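Local structure of thioredoxin reductase (Streptococcus pyogenes, 5UWY) at the interface of chains A and B. The protein catalyses the NADPH-dependent reduction of thioredoxin, passing electrons from NADPH through bound FAD to a redox-active disulfide. Coordinates in Å, arbitrary orientation; residue numbers count along the deposited sequence, not the author numbering. Chains: chain A/B, Thioredoxin reductase.

Contact 1 and contact 2 lie about 28 Å apart, measured between the centres of their C-alpha atoms, on the two-fold interface of the homodimer that is typical of bacterial thioredoxin reductases. Both use the loop between the 3-10 helix 40-44 and helix 59-71, and Glu49 and Phe73 occur in each with the chains exchanged. Contact 1 joins helix 14-25 of one subunit to the short helix at the CXXC disulfide of the other; contact 2 joins the end of helix 59-71 to the loop of the partner. Symmetry repeats each of them, so the dimer is held at several separated points.

Contact 1: the interface of chains A and B. Residues chain A 49-50, 135-136, 139-140; chain B 25, 73.
The guanidinium of B:Arg25, beside the CXXC motif of the partner thioredoxin reductase subunit, is laid against the methyl of A:Ala139, whose CB sits over the centre of one face, 3.8 Å from CZ of B:Arg25. At its edge, in plane, are the carbonyl oxygen of A:Val135 and CE1 of A:Phe140, with CZ of B:Phe73 from its own chain. The ring of A:Phe140 stands almost upright against it, the two planes 82° apart. NH2 of B:Arg25 thus points at a face of the ring, offset toward the rim and 3.6 Å from CZ of A:Phe140, a cation-pi contact. CG of A:Glu49 meets the edge of the same ring.

A:Cys136 belongs to the redox-active CXXC motif of the bacterial, low-molecular-weight thioredoxin reductases and is oxidised here, in a disulfide with Cys133. Its backbone oxygen accepts hydrogen bonds from both terminal guanidinium nitrogens: NH1 of B:Arg25 lies 3.1 Å from O of A:Cys136, and NH2 of B:Arg25 lies 3.2 Å from that O. The oxygen lies near the guanidinium plane, but both donors approach from one face of the carbonyl plane, NH1 well above it (50°) and NH2 less tilted. This end-on grip on one atom should restrain rotation of the guanidinium.

B:Arg25 ends helix 14-25 and reaches over with its chain extended from CG to NE, CG anti to the backbone N (chi1 -162°). Its stem packs on the other subunit through CG, 3.7 Å from CB of A:Ala139. The carboxylate OE1 of A:Glu49 stays 4.6 Å from NE of B:Arg25, so any attraction there would act at a distance.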
loop_
_atom_site.group_PDB
_atom_site.type_symbol
_atom_site.label_atom_id
_atom_site.label_comp_id
_atom_site.label_asym_id
_atom_site.label_seq_id
_atom_site.Cartn_x
_atom_site.Cartn_y
_atom_site.Cartn_z
ATOM N N GLU A 49 15.022 -2.557 -2.500
ATOM C CA GLU A 49 15.357 -1.532 -1.517
ATOM C C GLU A 49 14.299 -0.438 -1.432
ATOM O O GLU A 49 14.578 0.641 -0.898
ATOM C CB GLU A 49 16.724 -0.916 -1.823
ATOM C CG GLU A 49 17.898 -1.829 -1.509
ATOM C CD GLU A 49 19.238 -1.140 -1.685
ATOM O OE1 GLU A 49 19.253 0.058 -2.038
ATOM O OE2 GLU A 49 20.277 -1.799 -1.472
ATOM N N ASN A 50 13.092 -0.683 -1.943
ATOM C CA ASN A 50 12.005 0.283 -1.826
ATOM C C ASN A 50 10.769 -0.313 -1.162
ATOM O O ASN A 50 9.658 0.184 -1.368
ATOM C CB ASN A 50 11.644 0.875 -3.192
ATOM C CG ASN A 50 11.267 -0.178 -4.207
ATOM O OD1 ASN A 50 11.275 -1.375 -3.917
ATOM N ND2 ASN A 50 10.928 0.264 -5.412
ATOM N N VAL A 135 11.938 2.239 -12.274
ATOM C CA VAL A 135 11.589 2.600 -10.903
ATOM C C VAL A 135 12.108 1.564 -9.919
ATOM O O VAL A 135 12.334 1.871 -8.744
ATOM C CB VAL A 135 10.057 2.767 -10.775
ATOM C CG1 VAL A 135 9.671 3.245 -9.381
ATOM C CG2 VAL A 135 9.541 3.732 -11.829
ATOM N N CYS A 136 12.339 0.342 -10.391
ATOM C CA CYS A 136 12.670 -0.794 -9.543
ATOM C C CYS A 136 14.163 -0.871 -9.228
ATOM O O CYS A 136 14.559 -0.819 -8.058
ATOM C CB CYS A 136 12.176 -2.076 -10.225
ATOM S SG CYS A 136 10.362 -2.209 -10.293
ATOM N N ALA A 139 18.034 2.838 -9.405
ATOM C CA ALA A 139 18.899 3.426 -8.389
ATOM C C ALA A 139 20.112 2.563 -8.054
ATOM O O ALA A 139 20.956 2.993 -7.260
ATOM C CB ALA A 139 18.093 3.698 -7.116
ATOM N N PHE A 140 20.219 1.359 -8.623
ATOM C CA PHE A 140 21.378 0.506 -8.391
ATOM C C PHE A 140 22.529 0.824 -9.332
ATOM O O PHE A 140 23.684 0.533 -9.001
ATOM C CB PHE A 140 21.004 -0.969 -8.556
ATOM C CG PHE A 140 20.111 -1.497 -7.478
ATOM C CD1 PHE A 140 20.343 -1.186 -6.151
ATOM C CD2 PHE A 140 19.037 -2.313 -7.793
ATOM C CE1 PHE A 140 19.521 -1.678 -5.156
ATOM C CE2 PHE A 140 18.208 -2.809 -6.805
ATOM C CZ PHE A 140 18.451 -2.491 -5.485
ATOM N N ARG B 25 14.899 8.140 -3.467
ATOM C CA ARG B 25 15.514 7.103 -4.288
ATOM C C ARG B 25 15.552 7.501 -5.758
ATOM O O ARG B 25 16.441 7.063 -6.495
ATOM C CB ARG B 25 14.765 5.781 -4.114
ATOM C CG ARG B 25 15.542 4.560 -4.567
ATOM C CD ARG B 25 14.992 3.296 -3.934
ATOM N NE ARG B 25 15.762 2.115 -4.316
ATOM C CZ ARG B 25 15.534 1.395 -5.408
ATOM N NH1 ARG B 25 14.552 1.730 -6.235
ATOM N NH2 ARG B 25 16.288 0.338 -5.676
ATOM N N PHE B 73 19.597 7.473 1.598
ATOM C CA PHE B 73 19.093 8.154 0.409
ATOM C C PHE B 73 19.027 9.673 0.559
ATOM O O PHE B 73 18.330 10.333 -0.221
ATOM C CB PHE B 73 17.710 7.627 0.031
ATOM C CG PHE B 73 17.707 6.213 -0.478
ATOM C CD1 PHE B 73 18.465 5.861 -1.581
ATOM C CD2 PHE B 73 16.905 5.249 0.116
ATOM C CE1 PHE B 73 18.454 4.566 -2.063
ATOM C CE2 PHE B 73 16.883 3.951 -0.372
ATOM C CZ PHE B 73 17.663 3.610 -1.457
#

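Contact 2: the interface of chains A and B. Residues chain A 69, 72-73; chain B 49, 55.
A:Lys72 and B:Asp55 meet from opposite directions in a salt bridge, the tight part of this contact between two thioredoxin reductase subunits. The amino group NZ of A:Lys72 is 2.6 Å from OD2 of B:Asp55 and forms a hydrogen bond to it. The approach is from above the carboxylate plane, 63° out of it, so the amino group leans over the flat group. The other carboxylate oxygen takes part less closely, with OD1 of B:Asp55 3.2 Å from NZ of A:Lys72.

The lysine reaches this position with a bent chain. From CG, which lies opposite the backbone N (chi1 154°), it bends at its third torsion (50°) and again at the fourth, and its CD rests over a face of its neighbour A:Phe73, offset toward the rim. The ring therefore supports the stem of the lysine whose tip carries the bridge. Beside the charged pair, A:Pro69 packs on the aspartate stem: its CG lies 3.8 Å from CA of B:Asp55 and 3.9 Å from CB of B:Asp55. Its CB also comes beside OD2, placing an apolar ring next to the bridge.

Toward B:Glu49 the contact is looser. CZ of A:Phe73 approaches the carboxylate OE1 of B:Glu49 at 3.9 Å, with ring and carboxylate planes steeply inclined and no hydrogen bond between them. OE1 of B:Glu49 is also 4.6 Å from NZ of A:Lys72, beyond direct contact, though its negative charge may help to favour a charged lysine here.

A:Pro69 belongs to the last turn of helix 59-71, and A:Lys72 and A:Phe73 follow in the loop leading to strand 76-79; B:Glu49 and B:Asp55 lie on the long loop before helix 59-71 of the partner. The end of this helix and the residues just after it thus meet the partner's loop that precedes the same helix, and the two-fold repeats the pairing with the chains exchanged.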
loop_
_atom_site.group_PDB
_atom_site.type_symbol
_atom_site.label_atom_id
_atom_site.label_comp_id
_atom_site.label_asym_id
_atom_site.label_seq_id
_atom_site.Cartn_x
_atom_site.Cartn_y
_atom_site.Cartn_z
ATOM N N PRO A 69 3.880 -15.903 8.011
ATOM C CA PRO A 69 2.849 -15.458 8.963
ATOM C C PRO A 69 1.431 -15.858 8.572
ATOM O O PRO A 69 0.490 -15.606 9.331
ATOM C CB PRO A 69 3.014 -13.933 8.971
ATOM C CG PRO A 69 4.412 -13.703 8.533
ATOM C CD PRO A 69 4.698 -14.773 7.534
ATOM N N LYS A 72 0.023 -19.222 10.562
ATOM C CA LYS A 72 -0.527 -18.883 11.869
ATOM C C LYS A 72 -2.008 -18.529 11.791
ATOM O O LYS A 72 -2.760 -18.795 12.736
ATOM C CB LYS A 72 0.281 -17.728 12.470
ATOM C CG LYS A 72 -0.466 -16.855 13.458
ATOM C CD LYS A 72 0.297 -15.565 13.726
ATOM C CE LYS A 72 0.688 -14.888 12.420
ATOM N NZ LYS A 72 1.955 -14.122 12.505
ATOM N N PHE A 73 -2.455 -17.960 10.669
ATOM C CA PHE A 73 -3.828 -17.493 10.514
ATOM C C PHE A 73 -4.704 -18.436 9.691
ATOM O O PHE A 73 -5.766 -18.019 9.212
ATOM C CB PHE A 73 -3.857 -16.102 9.882
ATOM C CG PHE A 73 -3.326 -15.011 10.769
ATOM C CD1 PHE A 73 -3.889 -14.778 12.012
ATOM C CD2 PHE A 73 -2.298 -14.185 10.337
ATOM C CE1 PHE A 73 -3.415 -13.766 12.825
ATOM C CE2 PHE A 73 -1.828 -13.162 11.145
ATOM C CZ PHE A 73 -2.383 -12.958 12.392
ATOM N N GLU B 49 0.667 -7.041 13.727
ATOM C CA GLU B 49 0.768 -8.333 13.056
ATOM C C GLU B 49 0.059 -8.346 11.707
ATOM O O GLU B 49 -0.219 -9.425 11.174
ATOM C CB GLU B 49 0.218 -9.449 13.948
ATOM C CG GLU B 49 1.119 -9.805 15.119
ATOM C CD GLU B 49 0.619 -11.008 15.896
ATOM O OE1 GLU B 49 -0.424 -11.577 15.512
ATOM O OE2 GLU B 49 1.272 -11.384 16.892
ATOM N N ASP B 55 6.098 -10.951 10.902
ATOM C CA ASP B 55 5.141 -11.743 11.666
ATOM C C ASP B 55 4.595 -10.940 12.841
ATOM O O ASP B 55 3.380 -10.769 12.987
ATOM C CB ASP B 55 5.804 -13.037 12.147
ATOM C CG ASP B 55 4.867 -13.911 12.958
ATOM O OD1 ASP B 55 4.601 -13.583 14.135
ATOM O OD2 ASP B 55 4.382 -14.926 12.412
#